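Local structure of Peptide/nickel transport system substrate-binding protein (Listeria monocytogenes serotype 1/2a, 5KZT) at residues 112-120 / 157-166; 44-52 / 60-68. The protein probably captures peptides at the cell surface for uptake by an ABC-type transporter, and is seen here with a peptide bound. All coordinates share one frame; numbering follows the deposited sequence.

The two interactions follow one another along the chain, 44-52 / 60-68 closing before 112-120 opens, and their centres lie about 14 Å apart. They meet through the segment 157-166 of interaction 1, which packs against the short strand 50-52 of interaction 2: Phe161 CD2 lies 3.7 Å from Tyr50 CD1, Asn158 ND2 is 3.6 Å from Tyr50 CE2, and Ala162 CB rests 3.6 Å from Tyr50 O. Interaction 1 reaches the bound peptide directly, through the hydroxyl of Tyr113. Interaction 2 lies farther from the centre of the chain, where it joins a small hairpin to the loop leading into strand 68-69.

Interaction 1 of 2, residues 112-120 / 157-166; sequences TYSYLFDAI and INSLFAFPTF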
loop_
_atom_site.group_PDB
_atom_site.type_symbol
_atom_site.label_atom_id
_atom_site.label_comp_id
_atom_site.label_asym_id
_atom_site.label_seq_id
_atom_site.Cartn_x
_atom_site.Cartn_y
_atom_site.Cartn_z
ATOM N N THR A 112 -8.064 -2.650 -9.052
ATOM C CA THR A 112 -6.642 -2.873 -9.284
ATOM C C THR A 112 -6.116 -4.091 -8.540
ATOM O O THR A 112 -5.147 -4.696 -9.003
ATOM C CB THR A 112 -5.773 -1.662 -8.919
ATOM O OG1 THR A 112 -5.976 -1.321 -7.542
ATOM C CG2 THR A 112 -6.082 -0.474 -9.815
ATOM N N TYR A 113 -6.744 -4.469 -7.418
ATOM C CA TYR A 113 -6.296 -5.630 -6.640
ATOM C C TYR A 113 -6.978 -6.934 -7.064
ATOM O O TYR A 113 -6.862 -7.959 -6.387
ATOM C CB TYR A 113 -6.526 -5.377 -5.155
ATOM C CG TYR A 113 -5.380 -4.759 -4.389
ATOM C CD1 TYR A 113 -4.100 -5.313 -4.432
ATOM C CD2 TYR A 113 -5.597 -3.674 -3.551
ATOM C CE1 TYR A 113 -3.076 -4.800 -3.668
ATOM C CE2 TYR A 113 -4.575 -3.140 -2.802
ATOM C CZ TYR A 113 -3.314 -3.702 -2.857
ATOM O OH TYR A 113 -2.296 -3.187 -2.065
ATOM N N SER A 114 -7.663 -6.929 -8.202
ATOM C CA SER A 114 -8.304 -8.157 -8.674
ATOM C C SER A 114 -7.309 -9.329 -8.806
ATOM O O SER A 114 -7.696 -10.486 -8.642
ATOM C CB SER A 114 -9.038 -7.918 -9.987
ATOM O OG SER A 114 -8.123 -7.653 -11.018
ATOM N N TYR A 115 -6.035 -9.021 -9.074
ATOM C CA TYR A 115 -4.990 -10.040 -9.211
ATOM C C TYR A 115 -4.739 -10.871 -7.928
ATOM O O TYR A 115 -4.294 -12.004 -8.020
ATOM C CB TYR A 115 -3.687 -9.427 -9.734
ATOM C CG TYR A 115 -2.938 -8.522 -8.774
ATOM C CD1 TYR A 115 -1.972 -9.038 -7.905
ATOM C CD2 TYR A 115 -3.159 -7.149 -8.757
ATOM C CE1 TYR A 115 -1.282 -8.206 -7.026
ATOM C CE2 TYR A 115 -2.442 -6.307 -7.918
ATOM C CZ TYR A 115 -1.513 -6.848 -7.040
ATOM O OH TYR A 115 -0.797 -6.038 -6.197
ATOM N N LEU A 116 -5.063 -10.333 -6.754
ATOM C CA LEU A 116 -4.922 -11.089 -5.509
ATOM C C LEU A 116 -5.824 -12.318 -5.498
ATOM O O LEU A 116 -5.535 -13.313 -4.819
ATOM C CB LEU A 116 -5.257 -10.223 -4.290
ATOM C CG LEU A 116 -4.319 -9.054 -3.992
ATOM C CD1 LEU A 116 -4.813 -8.292 -2.784
ATOM C CD2 LEU A 116 -2.893 -9.520 -3.787
ATOM N N PHE A 117 -6.914 -12.255 -6.260
ATOM C CA PHE A 117 -7.845 -13.367 -6.347
ATOM C C PHE A 117 -7.373 -14.513 -7.251
ATOM O O PHE A 117 -8.074 -15.515 -7.369
ATOM C CB PHE A 117 -9.243 -12.864 -6.762
ATOM C CG PHE A 117 -9.915 -12.083 -5.696
ATOM C CD1 PHE A 117 -9.556 -10.768 -5.429
ATOM C CD2 PHE A 117 -10.869 -12.680 -4.901
ATOM C CE1 PHE A 117 -10.147 -10.064 -4.395
ATOM C CE2 PHE A 117 -11.480 -11.979 -3.892
ATOM C CZ PHE A 117 -11.121 -10.675 -3.634
ATOM N N ASP A 118 -6.182 -14.394 -7.829
ATOM C CA ASP A 118 -5.482 -15.541 -8.439
ATOM C C ASP A 118 -5.364 -16.726 -7.478
ATOM O O ASP A 118 -5.290 -17.855 -7.918
ATOM C CB ASP A 118 -4.057 -15.158 -8.849
ATOM C CG ASP A 118 -3.988 -14.361 -10.129
ATOM O OD1 ASP A 118 -5.021 -14.187 -10.835
ATOM O OD2 ASP A 118 -2.842 -13.922 -10.461
ATOM N N ALA A 119 -5.280 -16.433 -6.180
ATOM C CA ALA A 119 -5.298 -17.445 -5.119
ATOM C C ALA A 119 -6.606 -18.248 -5.044
ATOM O O ALA A 119 -6.590 -19.357 -4.534
ATOM C CB ALA A 119 -5.036 -16.786 -3.775
ATOM N N ILE A 120 -7.722 -17.677 -5.540
ATOM C CA ILE A 120 -9.053 -18.300 -5.488
ATOM C C ILE A 120 -9.326 -18.992 -6.824
ATOM O O ILE A 120 -8.958 -18.484 -7.887
ATOM C CB ILE A 120 -10.156 -17.250 -5.169
ATOM C CG1 ILE A 120 -9.779 -16.394 -3.943
ATOM C CG2 ILE A 120 -11.512 -17.911 -4.946
ATOM C CD1 ILE A 120 -9.366 -17.162 -2.707
ATOM N N ILE A 157 -2.802 -17.302 2.772
ATOM C CA ILE A 157 -4.225 -17.104 2.520
ATOM C C ILE A 157 -4.945 -16.347 3.644
ATOM O O ILE A 157 -5.814 -15.532 3.372
ATOM C CB ILE A 157 -4.946 -18.431 2.189
ATOM C CG1 ILE A 157 -6.360 -18.161 1.660
ATOM C CG2 ILE A 157 -4.982 -19.367 3.385
ATOM C CD1 ILE A 157 -6.416 -17.422 0.345
ATOM N N ASN A 158 -4.586 -16.606 4.892
ATOM C CA ASN A 158 -5.227 -15.894 6.002
ATOM C C ASN A 158 -4.886 -14.386 6.007
ATOM O O ASN A 158 -5.687 -13.568 6.485
ATOM C CB ASN A 158 -4.873 -16.532 7.331
ATOM C CG ASN A 158 -5.449 -17.924 7.486
ATOM O OD1 ASN A 158 -6.229 -18.410 6.646
ATOM N ND2 ASN A 158 -5.059 -18.590 8.561
ATOM N N SER A 159 -3.714 -14.024 5.483
ATOM C CA SER A 159 -3.351 -12.599 5.303
ATOM C C SER A 159 -4.216 -11.936 4.222
ATOM O O SER A 159 -4.625 -10.773 4.347
ATOM C CB SER A 159 -1.867 -12.443 4.972
ATOM O OG SER A 159 -1.023 -12.963 5.988
ATOM N N LEU A 160 -4.515 -12.694 3.163
ATOM C CA LEU A 160 -5.485 -12.208 2.165
ATOM C C LEU A 160 -6.860 -12.016 2.798
ATOM O O LEU A 160 -7.497 -10.972 2.586
ATOM C CB LEU A 160 -5.562 -13.112 0.937
ATOM C CG LEU A 160 -4.239 -13.295 0.173
ATOM C CD1 LEU A 160 -4.372 -14.262 -0.999
ATOM C CD2 LEU A 160 -3.703 -11.960 -0.339
ATOM N N PHE A 161 -7.304 -12.984 3.597
ATOM C CA PHE A 161 -8.608 -12.869 4.283
ATOM C C PHE A 161 -8.664 -11.643 5.222
ATOM O O PHE A 161 -9.727 -11.118 5.501
ATOM C CB PHE A 161 -8.909 -14.110 5.113
ATOM C CG PHE A 161 -9.119 -15.378 4.334
ATOM C CD1 PHE A 161 -9.459 -15.385 2.971
ATOM C CD2 PHE A 161 -9.019 -16.597 4.996
ATOM C CE1 PHE A 161 -9.665 -16.584 2.300
ATOM C CE2 PHE A 161 -9.239 -17.794 4.319
ATOM C CZ PHE A 161 -9.563 -17.781 2.975
ATOM N N ALA A 162 -7.511 -11.196 5.696
ATOM C CA ALA A 162 -7.400 -9.993 6.504
ATOM C C ALA A 162 -7.206 -8.697 5.685
ATOM O O ALA A 162 -7.026 -7.621 6.262
ATOM C CB ALA A 162 -6.243 -10.166 7.472
ATOM N N PHE A 163 -7.241 -8.788 4.361
ATOM C CA PHE A 163 -6.954 -7.642 3.506
ATOM C C PHE A 163 -8.266 -7.059 2.957
ATOM O O PHE A 163 -9.161 -7.811 2.579
ATOM C CB PHE A 163 -6.008 -8.063 2.377
ATOM C CG PHE A 163 -5.414 -6.913 1.642
ATOM C CD1 PHE A 163 -4.368 -6.186 2.209
ATOM C CD2 PHE A 163 -5.922 -6.510 0.404
ATOM C CE1 PHE A 163 -3.838 -5.088 1.548
ATOM C CE2 PHE A 163 -5.381 -5.419 -0.261
ATOM C CZ PHE A 163 -4.341 -4.703 0.322
ATOM N N PRO A 164 -8.399 -5.717 2.910
ATOM C CA PRO A 164 -9.715 -5.135 2.594
ATOM C C PRO A 164 -10.455 -5.608 1.326
ATOM O O PRO A 164 -11.677 -5.663 1.339
ATOM C CB PRO A 164 -9.410 -3.640 2.534
ATOM C CG PRO A 164 -8.418 -3.489 3.621
ATOM C CD PRO A 164 -7.489 -4.665 3.403
ATOM N N THR A 165 -9.732 -5.985 0.278
ATOM C CA THR A 165 -10.359 -6.444 -0.968
ATOM C C THR A 165 -11.212 -7.707 -0.762
ATOM O O THR A 165 -12.147 -7.959 -1.525
ATOM C CB THR A 165 -9.315 -6.704 -2.084
ATOM O OG1 THR A 165 -8.194 -5.831 -1.911
ATOM C CG2 THR A 165 -9.940 -6.492 -3.480
ATOM N N PHE A 166 -10.888 -8.479 0.268
ATOM C CA PHE A 166 -11.595 -9.702 0.639
ATOM C C PHE A 166 -12.657 -9.488 1.742
ATOM O O PHE A 166 -13.270 -10.441 2.189
ATOM C CB PHE A 166 -10.571 -10.747 1.109
ATOM C CG PHE A 166 -9.664 -11.225 0.020
ATOM C CD1 PHE A 166 -8.611 -10.446 -0.427
ATOM C CD2 PHE A 166 -9.875 -12.465 -0.581
ATOM C CE1 PHE A 166 -7.777 -10.909 -1.463
ATOM C CE2 PHE A 166 -9.032 -12.920 -1.604
ATOM C CZ PHE A 166 -8.001 -12.137 -2.037
#
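The hydroxyl of Tyr113, whose OH lies 3.5 Å from Phe163 CZ, is hydrogen-bonded both to Asp428 OD2 and to the backbone of the bound peptide. Next to this polar end the two rings form a T-shaped (edge-to-face) pair: the CE2-CZ edge of Phe163 points at one face of Tyr113, with centroids 4.9 Å apart and planes at 82°. Phe163 CG stands trans to its own backbone N (chi1 -167°), a setting that sends the ring across to the tyrosine. Lying against that face of Tyr113, Phe163 should limit the swing of the tyrosine ring.

Leu116 drives between two aromatic rings of 157-166. Its CD1 touches Phe163 CD2 at 3.8 Å, while its CB sits at the edge of Phe166, near the ring plane. In this OppA-type protein, of the type 2 periplasmic-binding-protein fold, the contact lays the 3-10 turns of 114-119, in the loop after helix 94-105, against helix 157-161 and the short 3-10 turn that follows it. Phe117 and Phe166 reach toward each other from opposite directions and make an offset stack, nearly parallel at 9°, with centroids 4.0 Å apart. Leu160 CB covers the other face of Phe166, so this ring is sandwiched, and Trp101 of helix 94-105 meets both stacked rings edge-to-face while its NE1 donates to Phe166 O. Thr165 borders the rim of Phe117: its O lies near the ring plane 3.6 Å from CZ, and its CG2 is 3.7 Å from CE1. Toward 119-120 the packing becomes mostly aliphatic, Ala119 CB touching Leu160 CD1 at 3.8 Å and the CD1 methyls of Ile120 and Ile157 meeting end to end, although Ile120 CG1 also reaches the edge of Phe166.

Interaction 2 of 2, residues 44-52 / 60-68; sequences QTNEGLYAL and IAGAAEEPK
Tyr50 and Ile60 pair as antiparallel, non-hydrogen-bonded residues with CA atoms 4.4 Å apart, and beyond them the two backbones are laced together by three hydrogen bonds. Leu49 O accepts two of these. The N-H of Ala61 reaches it at 2.8 Å in a nearly straight bond (165°), coming from above the carbonyl plane, and Ala63 N joins at 3.2 Å from much closer to that plane. Next to it Gly62 N binds Gly48 O at 2.8 Å, in the carbonyl plane but with a bent N-H angle of 137°. One carbonyl thus draws in amides two residues apart, and the chain of 61-63 curls around the Leu49 carbonyl oxygen instead of continuing as a strand.

The arrangement extends a β-hairpin, strands 50-52 and 58-60, in which Ala51 and Ala59 are also joined by backbone hydrogen bonds; past it, Gly62 and Ala64 bond to Arg81 and Lys79, tying the curled loop to strand 75-79 and the residues just after it. Ala61 CB touches both Ala51 CB and the carboxylate end of Glu47, whose CD lies 3.6 Å away; the two reach it from directions about a right angle apart. Glu47 gets there with CG trans to the backbone N (chi1 -176°) and an extended chain. Its carboxylate is anchored from outside the two segments, OE1 to Tyr214 OH and OE2 to Trp215 NE1, which fixes the group beside the alanine methyl.

The end of the Tyr50 ring turns back to Ile60, whose CG2 lies over one face, a CH-pi contact 4.1 Å from the ring centroid. At the far end of the ring Tyr50 OH approaches Pro67 CD to 3.1 Å, a tight contact at the ring edge, with Pro67 also resting on Ile78 of strand 75-79.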
loop_
_atom_site.group_PDB
_atom_site.type_symbol
_atom_site.label_atom_id
_atom_site.label_comp_id
_atom_site.label_asym_id
_atom_site.label_seq_id
_atom_site.Cartn_x
_atom_site.Cartn_y
_atom_site.Cartn_z
ATOM N N GLN A 44 -10.568 0.260 9.829
ATOM C CA GLN A 44 -11.214 0.626 11.095
ATOM C C GLN A 44 -12.730 0.437 11.059
ATOM O O GLN A 44 -13.362 0.206 12.101
ATOM C CB GLN A 44 -10.933 2.081 11.455
ATOM C CG GLN A 44 -9.517 2.568 11.189
ATOM C CD GLN A 44 -8.430 1.652 11.725
ATOM O OE1 GLN A 44 -8.551 1.075 12.804
ATOM N NE2 GLN A 44 -7.341 1.546 10.987
ATOM N N THR A 45 -13.297 0.602 9.864
ATOM C CA THR A 45 -14.746 0.691 9.671
ATOM C C THR A 45 -15.366 -0.604 9.162
ATOM O O THR A 45 -16.582 -0.776 9.198
ATOM C CB THR A 45 -15.090 1.847 8.714
ATOM O OG1 THR A 45 -14.542 1.611 7.429
ATOM C CG2 THR A 45 -14.510 3.144 9.205
ATOM N N ASN A 46 -14.527 -1.520 8.693
ATOM C CA ASN A 46 -15.012 -2.770 8.140
ATOM C C ASN A 46 -14.081 -3.892 8.526
ATOM O O ASN A 46 -12.973 -3.653 9.008
ATOM C CB ASN A 46 -15.120 -2.636 6.637
ATOM C CG ASN A 46 -16.197 -1.651 6.232
ATOM O OD1 ASN A 46 -15.932 -0.466 6.045
ATOM N ND2 ASN A 46 -17.427 -2.123 6.164
ATOM N N GLU A 47 -14.542 -5.119 8.323
ATOM C CA GLU A 47 -13.818 -6.266 8.810
ATOM C C GLU A 47 -14.125 -7.496 7.963
ATOM O O GLU A 47 -15.255 -7.703 7.545
ATOM C CB GLU A 47 -14.189 -6.503 10.281
ATOM C CG GLU A 47 -13.430 -7.630 10.987
ATOM C CD GLU A 47 -13.894 -7.803 12.416
ATOM O OE1 GLU A 47 -13.330 -7.131 13.318
ATOM O OE2 GLU A 47 -14.842 -8.582 12.638
ATOM N N GLY A 48 -13.087 -8.299 7.711
ATOM C CA GLY A 48 -13.232 -9.547 6.946
ATOM C C GLY A 48 -13.231 -10.776 7.831
ATOM O O GLY A 48 -13.555 -10.698 9.036
ATOM N N LEU A 49 -12.854 -11.907 7.234
ATOM C CA LEU A 49 -12.830 -13.197 7.924
ATOM C C LEU A 49 -11.763 -13.252 9.009
ATOM O O LEU A 49 -11.973 -13.888 10.024
ATOM C CB LEU A 49 -12.621 -14.349 6.957
ATOM C CG LEU A 49 -13.707 -14.529 5.909
ATOM C CD1 LEU A 49 -13.220 -15.511 4.859
ATOM C CD2 LEU A 49 -15.013 -14.996 6.533
ATOM N N TYR A 50 -10.632 -12.580 8.766
ATOM C CA TYR A 50 -9.507 -12.535 9.689
ATOM C C TYR A 50 -9.110 -11.082 9.865
ATOM O O TYR A 50 -9.453 -10.251 9.047
ATOM C CB TYR A 50 -8.319 -13.317 9.133
ATOM C CG TYR A 50 -8.415 -14.825 9.294
ATOM C CD1 TYR A 50 -9.307 -15.577 8.539
ATOM C CD2 TYR A 50 -7.603 -15.506 10.212
ATOM C CE1 TYR A 50 -9.398 -16.958 8.694
ATOM C CE2 TYR A 50 -7.693 -16.868 10.369
ATOM C CZ TYR A 50 -8.584 -17.584 9.603
ATOM O OH TYR A 50 -8.657 -18.936 9.801
ATOM N N ALA A 51 -8.391 -10.800 10.936
ATOM C CA ALA A 51 -7.765 -9.519 11.141
ATOM C C ALA A 51 -6.468 -9.753 11.927
ATOM O O ALA A 51 -6.428 -10.634 12.794
ATOM C CB ALA A 51 -8.724 -8.598 11.885
ATOM N N LEU A 52 -5.413 -8.990 11.621
ATOM C CA LEU A 52 -4.123 -9.115 12.326
ATOM C C LEU A 52 -4.278 -8.822 13.808
ATOM O O LEU A 52 -4.886 -7.829 14.180
ATOM C CB LEU A 52 -3.058 -8.179 11.719
ATOM C CG LEU A 52 -2.252 -8.800 10.565
ATOM C CD1 LEU A 52 -3.126 -9.558 9.593
ATOM C CD2 LEU A 52 -1.377 -7.776 9.853
ATOM N N ILE A 60 -8.940 -15.131 13.530
ATOM C CA ILE A 60 -10.330 -15.091 13.123
ATOM C C ILE A 60 -11.021 -13.826 13.646
ATOM O O ILE A 60 -10.777 -13.393 14.777
ATOM C CB ILE A 60 -11.116 -16.379 13.485
ATOM C CG1 ILE A 60 -11.143 -16.644 14.992
ATOM C CG2 ILE A 60 -10.532 -17.551 12.720
ATOM C CD1 ILE A 60 -12.012 -17.826 15.368
ATOM N N ALA A 61 -11.809 -13.212 12.767
ATOM C CA ALA A 61 -12.565 -11.991 13.051
ATOM C C ALA A 61 -14.020 -12.227 12.635
ATOM O O ALA A 61 -14.835 -12.549 13.492
ATOM C CB ALA A 61 -11.956 -10.801 12.337
ATOM N N GLY A 62 -14.339 -12.138 11.337
ATOM C CA GLY A 62 -15.685 -12.454 10.847
ATOM C C GLY A 62 -15.998 -13.944 10.885
ATOM O O GLY A 62 -17.174 -14.339 10.870
ATOM N N ALA A 63 -14.955 -14.772 10.923
ATOM C CA ALA A 63 -15.112 -16.209 11.025
ATOM C C ALA A 63 -15.330 -16.542 12.482
ATOM O O ALA A 63 -14.593 -16.043 13.337
ATOM C CB ALA A 63 -13.867 -16.906 10.503
ATOM N N ALA A 64 -16.346 -17.370 12.759
ATOM C CA ALA A 64 -16.735 -17.730 14.124
ATOM C C ALA A 64 -15.766 -18.697 14.788
ATOM O O ALA A 64 -15.673 -18.725 16.002
ATOM C CB ALA A 64 -18.146 -18.317 14.150
ATOM N N GLU A 65 -15.071 -19.504 13.996
ATOM C CA GLU A 65 -14.101 -20.457 14.516
ATOM C C GLU A 65 -13.069 -20.813 13.442
ATOM O O GLU A 65 -13.194 -20.392 12.294
ATOM C CB GLU A 65 -14.816 -21.714 15.056
ATOM C CG GLU A 65 -15.564 -22.506 13.990
ATOM C CD GLU A 65 -16.406 -23.654 14.548
ATOM O OE1 GLU A 65 -17.067 -23.482 15.590
ATOM O OE2 GLU A 65 -16.425 -24.737 13.922
ATOM N N GLU A 66 -12.054 -21.583 13.839
ATOM C CA GLU A 66 -10.977 -22.033 12.930
ATOM C C GLU A 66 -11.599 -22.873 11.819
ATOM O O GLU A 66 -12.381 -23.765 12.114
ATOM C CB GLU A 66 -9.955 -22.917 13.667
ATOM C CG GLU A 66 -9.241 -22.262 14.840
ATOM C CD GLU A 66 -8.430 -21.056 14.408
ATOM O OE1 GLU A 66 -7.333 -21.259 13.848
ATOM O OE2 GLU A 66 -8.884 -19.912 14.629
ATOM N N PRO A 67 -11.284 -22.580 10.545
ATOM C CA PRO A 67 -11.931 -23.327 9.455
ATOM C C PRO A 67 -11.574 -24.794 9.417
ATOM O O PRO A 67 -10.538 -25.194 9.925
ATOM C CB PRO A 67 -11.408 -22.662 8.180
ATOM C CG PRO A 67 -10.325 -21.759 8.603
ATOM C CD PRO A 67 -10.472 -21.459 10.048
ATOM N N LYS A 68 -12.445 -25.575 8.800
ATOM C CA LYS A 68 -12.112 -26.930 8.402
ATOM C C LYS A 68 -11.364 -26.816 7.073
ATOM O O LYS A 68 -11.834 -26.134 6.152
ATOM C CB LYS A 68 -13.387 -27.768 8.259
ATOM C CG LYS A 68 -13.188 -29.108 7.580
ATOM C CD LYS A 68 -14.399 -30.012 7.743
ATOM C CE LYS A 68 -15.579 -29.596 6.877
ATOM N NZ LYS A 68 -16.785 -30.420 7.197
#